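PDB 4E5T: mandelate racemase / muconate lactonizing enzyme, C-terminal domain protein from Labrenzia alexandrii, which probably acts as a magnesium-dependent enzyme of the mandelate racemase/muconate lactonizing enzyme family, though its substrate is not established. Local coordinates for residues A[60-65]-A[75-80]; A[154-159]-A[199-204]; A[175-180]-A[395-400]; A[351-356]-A[375-380]. All blocks are in the same frame, centred on the assembly; numbering follows the deposited sequence.

Interaction 1 lies in the N-terminal capping domain, interaction 2 on the outer helices of the barrel domain, and their centres are 49 Å apart on opposite sides of the chain's centre. Interaction 2 is the most buried and purely apolar, alanines letting two helices come close. Interaction 1 joins two helices as well, but through a lysine bonded to a main-chain carbonyl. Interactions 3 and 4 pair non-regular chain through a single backbone bridge each. Interaction 3 is a surface contact near the metal; interaction 4, partly buried, lies where barrel and capping domain meet. Interactions 1 and 3 both touch the second subunit, which interaction 4 does not.

Interaction 1. Residues A[60-65]-A[75-80]; sequences ARQFAG and WHKTYG
Lys77, on helix 71-79, reaches across to the last turn of helix 48-63, within the helical part of the capping domain that precedes the barrel in enolase-superfamily proteins. Lys77 NZ donates a hydrogen bond to Gln62 O, 2.8 Å away, coming in along a lone pair in the carbonyl plane with a C=O...N angle of 128°. A lysine suits this place because its long chain can span the distance between the two helices and its positive charge probably favours the negative, carbonyl-rich end of a helix. The chain runs extended from CB and then bends at chi3 (58°), which brings Lys77 CE 3.1 Å from Gln62 OE1. Gln62 itself folds back at chi2 (-45°), so that its amide crosses obliquely beside the lysine while its aliphatic part leans on Thr78, Gln62 CG lying 3.4 Å from Thr78 OG1. Phe63 comes from the same turn and brings ring atom CE1 to 3.4 Å from Thr78 OG1. In the next shell, Leu98 of helix 89-110 packs on the Phe63 side chain, and Glu66 makes a long, weak ion pair with Lys77. Ile180 of the second subunit also packs on Lys77. Thr78 serves well where a helix faces apolar neighbours, since its short side chain can bond to its own helix: OG1, anti to the carbonyl carbon, hydrogen-bonds Leu74 O one turn back.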
# COMPACT_ATOMS: atom_id res chain seq x y z
N ALA A 60 30.23 -19.24 30.57
CA ALA A 60 30.63 -20.63 30.65
C ALA A 60 30.05 -21.40 29.46
O ALA A 60 30.76 -22.17 28.81
CB ALA A 60 30.17 -21.23 31.97
N ARG A 61 28.77 -21.18 29.16
CA ARG A 61 28.08 -21.93 28.12
C ARG A 61 28.54 -21.55 26.71
O ARG A 61 28.68 -22.40 25.84
CB ARG A 61 26.56 -21.76 28.26
CG ARG A 61 25.75 -23.05 28.35
CD ARG A 61 24.35 -22.80 28.93
NE ARG A 61 24.24 -23.13 30.35
CZ ARG A 61 23.75 -24.28 30.83
NH1 ARG A 61 23.32 -25.22 29.99
NH2 ARG A 61 23.68 -24.48 32.14
N GLN A 62 28.79 -20.27 26.49
CA GLN A 62 29.11 -19.79 25.15
C GLN A 62 30.55 -19.32 24.90
O GLN A 62 31.07 -19.52 23.80
CB GLN A 62 28.14 -18.69 24.70
CG GLN A 62 26.66 -18.99 24.84
CD GLN A 62 26.29 -20.37 24.36
OE1 GLN A 62 26.93 -20.94 23.46
NE2 GLN A 62 25.24 -20.93 24.96
N PHE A 63 31.20 -18.68 25.88
CA PHE A 63 32.44 -17.97 25.56
C PHE A 63 33.75 -18.67 25.91
O PHE A 63 34.70 -18.60 25.15
CB PHE A 63 32.43 -16.55 26.14
CG PHE A 63 31.46 -15.63 25.44
CD1 PHE A 63 30.09 -15.91 25.45
CD2 PHE A 63 31.91 -14.49 24.79
CE1 PHE A 63 29.20 -15.07 24.81
CE2 PHE A 63 31.01 -13.65 24.16
CZ PHE A 63 29.65 -13.94 24.16
N ALA A 64 33.81 -19.31 27.07
CA ALA A 64 35.03 -19.95 27.54
C ALA A 64 35.64 -20.85 26.47
O ALA A 64 34.97 -21.72 25.92
CB ALA A 64 34.72 -20.76 28.78
N GLY A 65 36.92 -20.63 26.16
CA GLY A 65 37.59 -21.41 25.14
C GLY A 65 37.50 -20.84 23.73
O GLY A 65 37.89 -21.48 22.76
N TRP A 75 28.15 -14.25 19.28
CA TRP A 75 26.80 -13.67 19.25
C TRP A 75 25.72 -14.65 18.80
O TRP A 75 24.74 -14.86 19.49
CB TRP A 75 26.83 -12.50 18.29
CG TRP A 75 25.82 -11.45 18.51
CD1 TRP A 75 26.01 -10.27 19.14
CD2 TRP A 75 24.48 -11.44 18.01
NE1 TRP A 75 24.86 -9.53 19.10
CE2 TRP A 75 23.91 -10.22 18.40
CE3 TRP A 75 23.71 -12.34 17.28
CZ2 TRP A 75 22.59 -9.89 18.11
CZ3 TRP A 75 22.40 -12.01 16.97
CH2 TRP A 75 21.85 -10.80 17.39
N HIS A 76 25.91 -15.27 17.64
CA HIS A 76 24.95 -16.25 17.17
C HIS A 76 24.78 -17.45 18.12
O HIS A 76 23.66 -17.88 18.39
CB HIS A 76 25.24 -16.64 15.72
CG HIS A 76 24.85 -15.58 14.73
ND1 HIS A 76 25.67 -14.53 14.40
CD2 HIS A 76 23.71 -15.40 14.03
CE1 HIS A 76 25.06 -13.76 13.52
NE2 HIS A 76 23.86 -14.27 13.27
N LYS A 77 25.89 -17.97 18.64
CA LYS A 77 25.83 -19.03 19.65
C LYS A 77 24.94 -18.65 20.82
O LYS A 77 24.21 -19.47 21.34
CB LYS A 77 27.23 -19.39 20.18
CG LYS A 77 27.99 -20.37 19.31
CD LYS A 77 29.31 -20.75 19.93
CE LYS A 77 29.16 -21.36 21.30
NZ LYS A 77 30.49 -21.52 21.97
N THR A 78 24.99 -17.38 21.21
CA THR A 78 24.29 -16.92 22.41
C THR A 78 22.81 -16.65 22.14
O THR A 78 21.92 -17.06 22.89
CB THR A 78 24.98 -15.66 22.93
OG1 THR A 78 26.31 -16.03 23.31
CG2 THR A 78 24.28 -15.10 24.15
N TYR A 79 22.59 -15.95 21.04
CA TYR A 79 21.29 -15.57 20.52
C TYR A 79 20.41 -16.77 20.14
O TYR A 79 19.18 -16.69 20.18
CB TYR A 79 21.53 -14.72 19.28
CG TYR A 79 20.30 -14.15 18.66
CD1 TYR A 79 19.45 -13.32 19.38
CD2 TYR A 79 20.00 -14.41 17.33
CE1 TYR A 79 18.32 -12.78 18.79
CE2 TYR A 79 18.88 -13.87 16.73
CZ TYR A 79 18.04 -13.06 17.46
OH TYR A 79 16.92 -12.52 16.86
N GLY A 80 21.05 -17.88 19.77
CA GLY A 80 20.30 -19.02 19.30
C GLY A 80 20.25 -20.14 20.31
O GLY A 80 19.63 -21.19 20.08

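Interaction 2. Residues A[154-159]-A[199-204]; sequences MAAEAA and KQIRAA
Lys199 serves its own helix, Lys199 NZ donating to Gln200 OE1 at 2.8 Å from above the carbonyl plane. Gln200 starts toward the partner helix, its CB 4.0 Å from Ala156 CB, and then bends at chi2 (-67°) so that the amide turns off from residues 154-159, and Gln200 NE2 bonds Asp153 OD1. A glutamine suits such a border, with methylenes for the apolar side and an amide for polar groups. Its carbonyl also matters, since Gln200 O sits 3.5 Å from Ala156 CB. These are neighbouring outer helices of the TIM-type (beta/alpha) barrel domain, lying on either side of strand 169-172 in the chain, and they run in the same general direction; the axes of 154-159 and 199-204 cross at -29° and approach to 8.2 Å. Alanine permits this closeness, the Ala156 and Ile201 CA atoms coming to 4.3 Å. Ile201 carries the apolar part of the contact: with CG1 anti to the carbonyl carbon, that branch lies alongside the Ala156 backbone, its tip CD1 reaches Ala155 CB, and CG2 turns the other way to Ala159 CB. The branched residue thus spreads over three alanines, while Leu211 of strand 210-213 packs on it from the barrel. One turn further along, Ala204 sets CB 3.9 Å from Ala156 CB and 3.7 Å from Ala156 O.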
# COMPACT_ATOMS: atom_id res chain seq x y z
N MET A 154 12.59 27.02 37.00
CA MET A 154 13.77 26.41 37.62
C MET A 154 14.55 25.51 36.66
O MET A 154 15.76 25.32 36.80
CB MET A 154 13.39 25.64 38.88
CG MET A 154 13.23 26.50 40.13
SD MET A 154 12.75 25.43 41.48
CE MET A 154 14.34 24.85 42.02
N ALA A 155 13.85 24.96 35.67
CA ALA A 155 14.50 24.14 34.67
C ALA A 155 15.25 25.05 33.72
O ALA A 155 16.31 24.70 33.21
CB ALA A 155 13.48 23.32 33.92
N ALA A 156 14.68 26.23 33.48
CA ALA A 156 15.28 27.17 32.55
C ALA A 156 16.58 27.70 33.12
O ALA A 156 17.58 27.84 32.42
CB ALA A 156 14.32 28.30 32.22
N GLU A 157 16.58 27.97 34.42
CA GLU A 157 17.78 28.41 35.10
C GLU A 157 18.81 27.29 35.12
O GLU A 157 20.00 27.53 34.95
CB GLU A 157 17.46 28.84 36.53
CG GLU A 157 18.65 29.42 37.27
CD GLU A 157 18.42 29.50 38.77
OE1 GLU A 157 17.25 29.65 39.18
OE2 GLU A 157 19.42 29.41 39.52
N ALA A 158 18.34 26.07 35.31
CA ALA A 158 19.22 24.91 35.27
C ALA A 158 19.93 24.83 33.93
O ALA A 158 21.10 24.44 33.85
CB ALA A 158 18.43 23.65 35.52
N ALA A 159 19.22 25.23 32.88
CA ALA A 159 19.69 25.08 31.51
C ALA A 159 20.74 26.11 31.14
O ALA A 159 21.70 25.80 30.44
CB ALA A 159 18.51 25.14 30.53
N LYS A 199 8.93 26.69 26.31
CA LYS A 199 8.94 28.15 26.11
C LYS A 199 10.03 28.86 26.93
O LYS A 199 10.81 29.65 26.38
CB LYS A 199 7.57 28.75 26.42
CG LYS A 199 7.42 30.22 26.03
CD LYS A 199 6.01 30.76 26.33
CE LYS A 199 5.61 30.60 27.81
NZ LYS A 199 6.21 31.60 28.74
N GLN A 200 10.07 28.57 28.23
CA GLN A 200 11.02 29.20 29.16
C GLN A 200 12.48 28.80 28.93
O GLN A 200 13.39 29.61 29.09
CB GLN A 200 10.66 28.86 30.60
CG GLN A 200 9.24 29.19 30.98
CD GLN A 200 9.00 30.67 31.00
OE1 GLN A 200 8.77 31.30 29.95
NE2 GLN A 200 9.05 31.26 32.18
N ILE A 201 12.69 27.54 28.58
CA ILE A 201 14.03 27.00 28.39
C ILE A 201 14.63 27.58 27.11
O ILE A 201 15.80 27.93 27.07
CB ILE A 201 14.00 25.46 28.38
CG1 ILE A 201 13.79 24.93 29.79
CG2 ILE A 201 15.27 24.87 27.79
CD1 ILE A 201 13.60 23.42 29.83
N ARG A 202 13.80 27.71 26.08
CA ARG A 202 14.23 28.29 24.81
C ARG A 202 14.57 29.78 24.96
O ARG A 202 15.52 30.28 24.34
CB ARG A 202 13.14 28.10 23.75
CG ARG A 202 13.29 28.98 22.53
CD ARG A 202 14.51 28.58 21.70
NE ARG A 202 14.39 27.22 21.17
CZ ARG A 202 15.32 26.29 21.32
NH1 ARG A 202 15.13 25.08 20.82
NH2 ARG A 202 16.44 26.56 21.97
N ALA A 203 13.79 30.47 25.79
CA ALA A 203 14.03 31.88 26.08
C ALA A 203 15.31 32.06 26.92
O ALA A 203 15.96 33.11 26.88
CB ALA A 203 12.84 32.47 26.78
N ALA A 204 15.65 31.04 27.68
CA ALA A 204 16.83 31.09 28.51
C ALA A 204 18.09 30.84 27.68
O ALA A 204 19.14 31.42 27.95
CB ALA A 204 16.72 30.07 29.65

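Interaction 3. Residues A[175-180]-A[395-400]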
# COMPACT_ATOMS: atom_id res chain seq x y z
N ALA A 175 6.67 15.73 31.05
CA ALA A 175 5.43 15.31 30.41
C ALA A 175 4.58 14.43 31.28
O ALA A 175 3.61 13.83 30.79
CB ALA A 175 5.72 14.61 29.12
N GLY A 176 4.93 14.33 32.56
CA GLY A 176 4.14 13.54 33.50
C GLY A 176 4.57 12.09 33.63
O GLY A 176 5.32 11.57 32.81
N ALA A 177 4.07 11.43 34.68
CA ALA A 177 4.54 10.09 35.06
C ALA A 177 4.35 9.08 33.95
O ALA A 177 3.44 9.22 33.13
CB ALA A 177 3.84 9.61 36.33
N TYR A 178 5.23 8.08 33.94
CA TYR A 178 5.08 6.93 33.07
C TYR A 178 4.63 5.71 33.88
O TYR A 178 5.21 5.42 34.92
CB TYR A 178 6.35 6.65 32.25
CG TYR A 178 7.68 6.80 32.95
CD1 TYR A 178 8.24 8.05 33.17
CD2 TYR A 178 8.42 5.68 33.32
CE1 TYR A 178 9.49 8.18 33.79
CE2 TYR A 178 9.67 5.80 33.94
CZ TYR A 178 10.20 7.06 34.17
OH TYR A 178 11.42 7.19 34.78
N THR A 179 3.59 5.03 33.41
CA THR A 179 2.94 3.95 34.17
C THR A 179 2.95 2.59 33.47
O THR A 179 3.17 2.48 32.27
CB THR A 179 1.45 4.26 34.48
OG1 THR A 179 0.64 3.99 33.32
CG2 THR A 179 1.26 5.69 34.92
N ILE A 180 2.67 1.55 34.24
CA ILE A 180 2.65 0.19 33.73
C ILE A 180 1.47 -0.06 32.79
O ILE A 180 1.34 -1.14 32.21
CB ILE A 180 2.57 -0.81 34.88
CG1 ILE A 180 1.33 -0.52 35.73
CG2 ILE A 180 3.83 -0.73 35.72
CD1 ILE A 180 1.03 -1.57 36.77
N GLY A 395 12.15 2.07 37.12
CA GLY A 395 10.80 1.53 37.26
C GLY A 395 9.69 2.49 36.88
O GLY A 395 9.90 3.70 36.81
N PHE A 396 8.50 1.93 36.63
CA PHE A 396 7.31 2.70 36.24
C PHE A 396 6.52 3.18 37.47
O PHE A 396 6.77 2.74 38.59
CB PHE A 396 6.36 1.82 35.42
CG PHE A 396 6.73 1.67 33.96
CD1 PHE A 396 6.39 2.66 33.04
CD2 PHE A 396 7.36 0.52 33.50
CE1 PHE A 396 6.70 2.51 31.69
CE2 PHE A 396 7.68 0.36 32.15
CZ PHE A 396 7.35 1.35 31.24
N GLN A 397 5.54 4.06 37.24
CA GLN A 397 4.46 4.31 38.20
C GLN A 397 3.35 3.23 38.07
O GLN A 397 2.84 2.98 36.99
CB GLN A 397 3.86 5.72 38.02
CG GLN A 397 2.73 6.03 39.01
CD GLN A 397 2.03 7.34 38.74
OE1 GLN A 397 0.99 7.38 38.07
NE2 GLN A 397 2.58 8.44 39.26
N GLU A 398 2.98 2.59 39.18
CA GLU A 398 2.09 1.43 39.10
C GLU A 398 0.62 1.75 39.37
O GLU A 398 -0.20 0.85 39.52
CB GLU A 398 2.58 0.30 40.01
CG GLU A 398 3.96 -0.21 39.63
CD GLU A 398 4.50 -1.23 40.62
OE1 GLU A 398 5.53 -1.88 40.31
OE2 GLU A 398 3.89 -1.38 41.71
N THR A 399 0.29 3.04 39.46
CA THR A 399 -1.10 3.46 39.40
C THR A 399 -1.37 3.94 37.97
O THR A 399 -0.44 4.30 37.24
CB THR A 399 -1.42 4.59 40.43
OG1 THR A 399 -0.68 5.78 40.11
CG2 THR A 399 -1.09 4.14 41.83
N PRO A 400 -2.64 3.91 37.54
CA PRO A 400 -2.99 4.46 36.22
C PRO A 400 -2.59 5.93 36.10
O PRO A 400 -2.33 6.59 37.11
CB PRO A 400 -4.51 4.33 36.18
CG PRO A 400 -4.81 3.22 37.12
CD PRO A 400 -3.81 3.32 38.22
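Two backbone hydrogen bonds hold the C-terminal tail against the loop that follows strand 169-172. Gln397 N donates to Tyr178 O at 2.7 Å, nearly straight (168°) and in the carbonyl plane; Ile180 N returns a bond to Gln397 O at 3.1 Å, more bent (146°) and from above that carbonyl's plane. They bracket a single Thr179-Gln397 bridge, and Gln397 O also receives a CA-H...O contact from Thr179 CA. Among apolar contacts, the Phe396 ring crosses Tyr178 at a steep angle, its CD1 3.6 Å from Tyr178 CD2 and near the tyrosine plane at the edge. Ile180 uses both branches: CG2 lies 3.6 Å from Phe396 CB and meets Glu398 CG, CD1 the Glu398 backbone. Gln397, extended with CG anti to the backbone N, brings NE2 3.4 Å from Ala177 CB. Thr179 keeps its methyl for the tail, while OG1 bonds Asp182 and the N of Tyr181. Tyr83 of the second subunit meets both aromatic rings. Tyr178 also stacks on His216, and its side chain lies about 8 Å from the bound magnesium, so the tail packs on a loop at the C-terminal ends of the strands, where enolase-superfamily barrels carry their active site.

Interaction 4. Residues A[351-356]-A[375-380]; sequences AELLTT and HDLNED
An antiparallel bridge between two loop segments leads into the N-cap of helix 379-383, in the part of the chain that follows the last parallel strand of the barrel, 340-342. The bridged residues, Leu354 and Leu377, form a non-hydrogen-bonded pair, and the bonds come from their neighbours. Asn378 N donates to Leu353 O at 2.8 Å, nearly straight (167°) though from above the carbonyl plane, and Thr355 N donates to Asp376 O at 3.0 Å, in the carbonyl plane but more bent at 138°. Further along, a side chain extends the pairing: His375 ND1 donates to Thr356 O at 2.8 Å, consistent with a proton on that nitrogen; the oxygen is close to the ring plane, but ND1 stands above the carbonyl plane. With CG anti to the carbonyl carbon, the histidine turns its ring edge to this carbonyl, while His375 CB takes the Leu354 CD1 methyl at 4.1 Å. Thr355 and Asp376 lie side by side, CB to CB at 4.1 Å, and the aspartate's OD1 forms a salt bridge with Lys108. Leucines suit the buried flank: Leu353 CD2 lies 4.4 Å from Leu377 CD1, and both pack on Phe26 of strand 23-31, joining this segment to the capping domain. Asparagine suits the turn into the helix: with CG anti to the backbone N (chi1 -165°), its short side chain leans forward, and OD1 accepts from Val381 N. Asn378 is both the centre of an inverse gamma turn and the helix N-cap, at the interface between barrel and capping domain found in the enolase superfamily.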
# COMPACT_ATOMS: atom_id res chain seq x y z
N ALA A 351 34.20 9.07 37.28
CA ALA A 351 35.63 9.18 37.06
C ALA A 351 36.35 8.24 38.02
O ALA A 351 37.38 7.69 37.69
CB ALA A 351 36.10 10.61 37.25
N GLU A 352 35.79 8.06 39.21
CA GLU A 352 36.44 7.22 40.20
C GLU A 352 36.48 5.76 39.72
O GLU A 352 37.48 5.07 39.90
CB GLU A 352 35.76 7.38 41.57
CG GLU A 352 36.43 6.67 42.75
CD GLU A 352 35.63 6.84 44.04
OE1 GLU A 352 34.72 7.70 44.05
OE2 GLU A 352 35.91 6.12 45.04
N LEU A 353 35.40 5.32 39.07
CA LEU A 353 35.31 3.97 38.49
C LEU A 353 36.30 3.71 37.33
O LEU A 353 36.62 2.57 37.02
CB LEU A 353 33.87 3.63 38.05
CG LEU A 353 32.90 3.19 39.16
CD1 LEU A 353 31.48 3.13 38.65
CD2 LEU A 353 33.30 1.86 39.79
N LEU A 354 36.77 4.78 36.71
CA LEU A 354 37.80 4.65 35.69
C LEU A 354 39.26 4.89 36.20
O LEU A 354 39.50 5.52 37.23
CB LEU A 354 37.46 5.53 34.49
CG LEU A 354 36.11 5.15 33.88
CD1 LEU A 354 35.86 5.91 32.59
CD2 LEU A 354 36.07 3.64 33.64
N THR A 355 40.21 4.34 35.47
CA THR A 355 41.61 4.41 35.79
C THR A 355 42.10 5.78 35.35
O THR A 355 43.05 6.35 35.91
CB THR A 355 42.34 3.29 35.02
OG1 THR A 355 42.71 2.26 35.93
CG2 THR A 355 43.57 3.79 34.29
N THR A 356 41.42 6.31 34.33
CA THR A 356 41.66 7.63 33.79
C THR A 356 40.29 8.04 33.29
O THR A 356 39.60 7.24 32.66
CB THR A 356 42.61 7.56 32.59
OG1 THR A 356 42.10 6.62 31.63
CG2 THR A 356 43.99 7.13 33.01
N HIS A 375 39.67 3.23 28.20
CA HIS A 375 39.80 3.40 29.63
C HIS A 375 39.62 2.04 30.30
O HIS A 375 39.05 1.12 29.71
CB HIS A 375 38.75 4.38 30.15
CG HIS A 375 38.69 5.66 29.38
ND1 HIS A 375 39.02 6.88 29.93
CD2 HIS A 375 38.33 5.92 28.10
CE1 HIS A 375 38.86 7.83 29.03
NE2 HIS A 375 38.45 7.27 27.90
N ASP A 376 40.14 1.90 31.51
CA ASP A 376 40.10 0.64 32.23
C ASP A 376 39.27 0.77 33.51
O ASP A 376 39.21 1.84 34.12
CB ASP A 376 41.52 0.17 32.57
CG ASP A 376 42.22 -0.47 31.39
OD1 ASP A 376 41.50 -1.01 30.51
OD2 ASP A 376 43.48 -0.45 31.35
N LEU A 377 38.63 -0.33 33.90
CA LEU A 377 37.83 -0.31 35.12
C LEU A 377 38.75 -0.33 36.33
O LEU A 377 39.65 -1.16 36.45
CB LEU A 377 36.84 -1.47 35.16
CG LEU A 377 35.93 -1.55 36.40
CD1 LEU A 377 34.89 -0.44 36.44
CD2 LEU A 377 35.26 -2.92 36.55
N ASN A 378 38.53 0.60 37.24
CA ASN A 378 39.18 0.54 38.52
C ASN A 378 38.48 -0.55 39.32
O ASN A 378 37.52 -0.30 40.03
CB ASN A 378 39.05 1.89 39.20
CG ASN A 378 40.00 2.04 40.35
OD1 ASN A 378 40.29 1.06 41.04
ND2 ASN A 378 40.49 3.26 40.57
N GLU A 379 38.98 -1.77 39.18
CA GLU A 379 38.34 -2.93 39.81
C GLU A 379 38.19 -2.75 41.31
O GLU A 379 37.18 -3.17 41.90
CB GLU A 379 39.15 -4.20 39.55
CG GLU A 379 39.42 -4.49 38.10
CD GLU A 379 40.12 -5.82 37.92
OE1 GLU A 379 40.66 -6.05 36.81
OE2 GLU A 379 40.12 -6.62 38.89
N ASP A 380 39.20 -2.13 41.93
CA ASP A 380 39.19 -1.95 43.37
C ASP A 380 38.09 -1.00 43.79
O ASP A 380 37.34 -1.29 44.72
CB ASP A 380 40.55 -1.47 43.88
CG ASP A 380 41.63 -2.52 43.72
OD1 ASP A 380 41.29 -3.72 43.58
OD2 ASP A 380 42.81 -2.15 43.74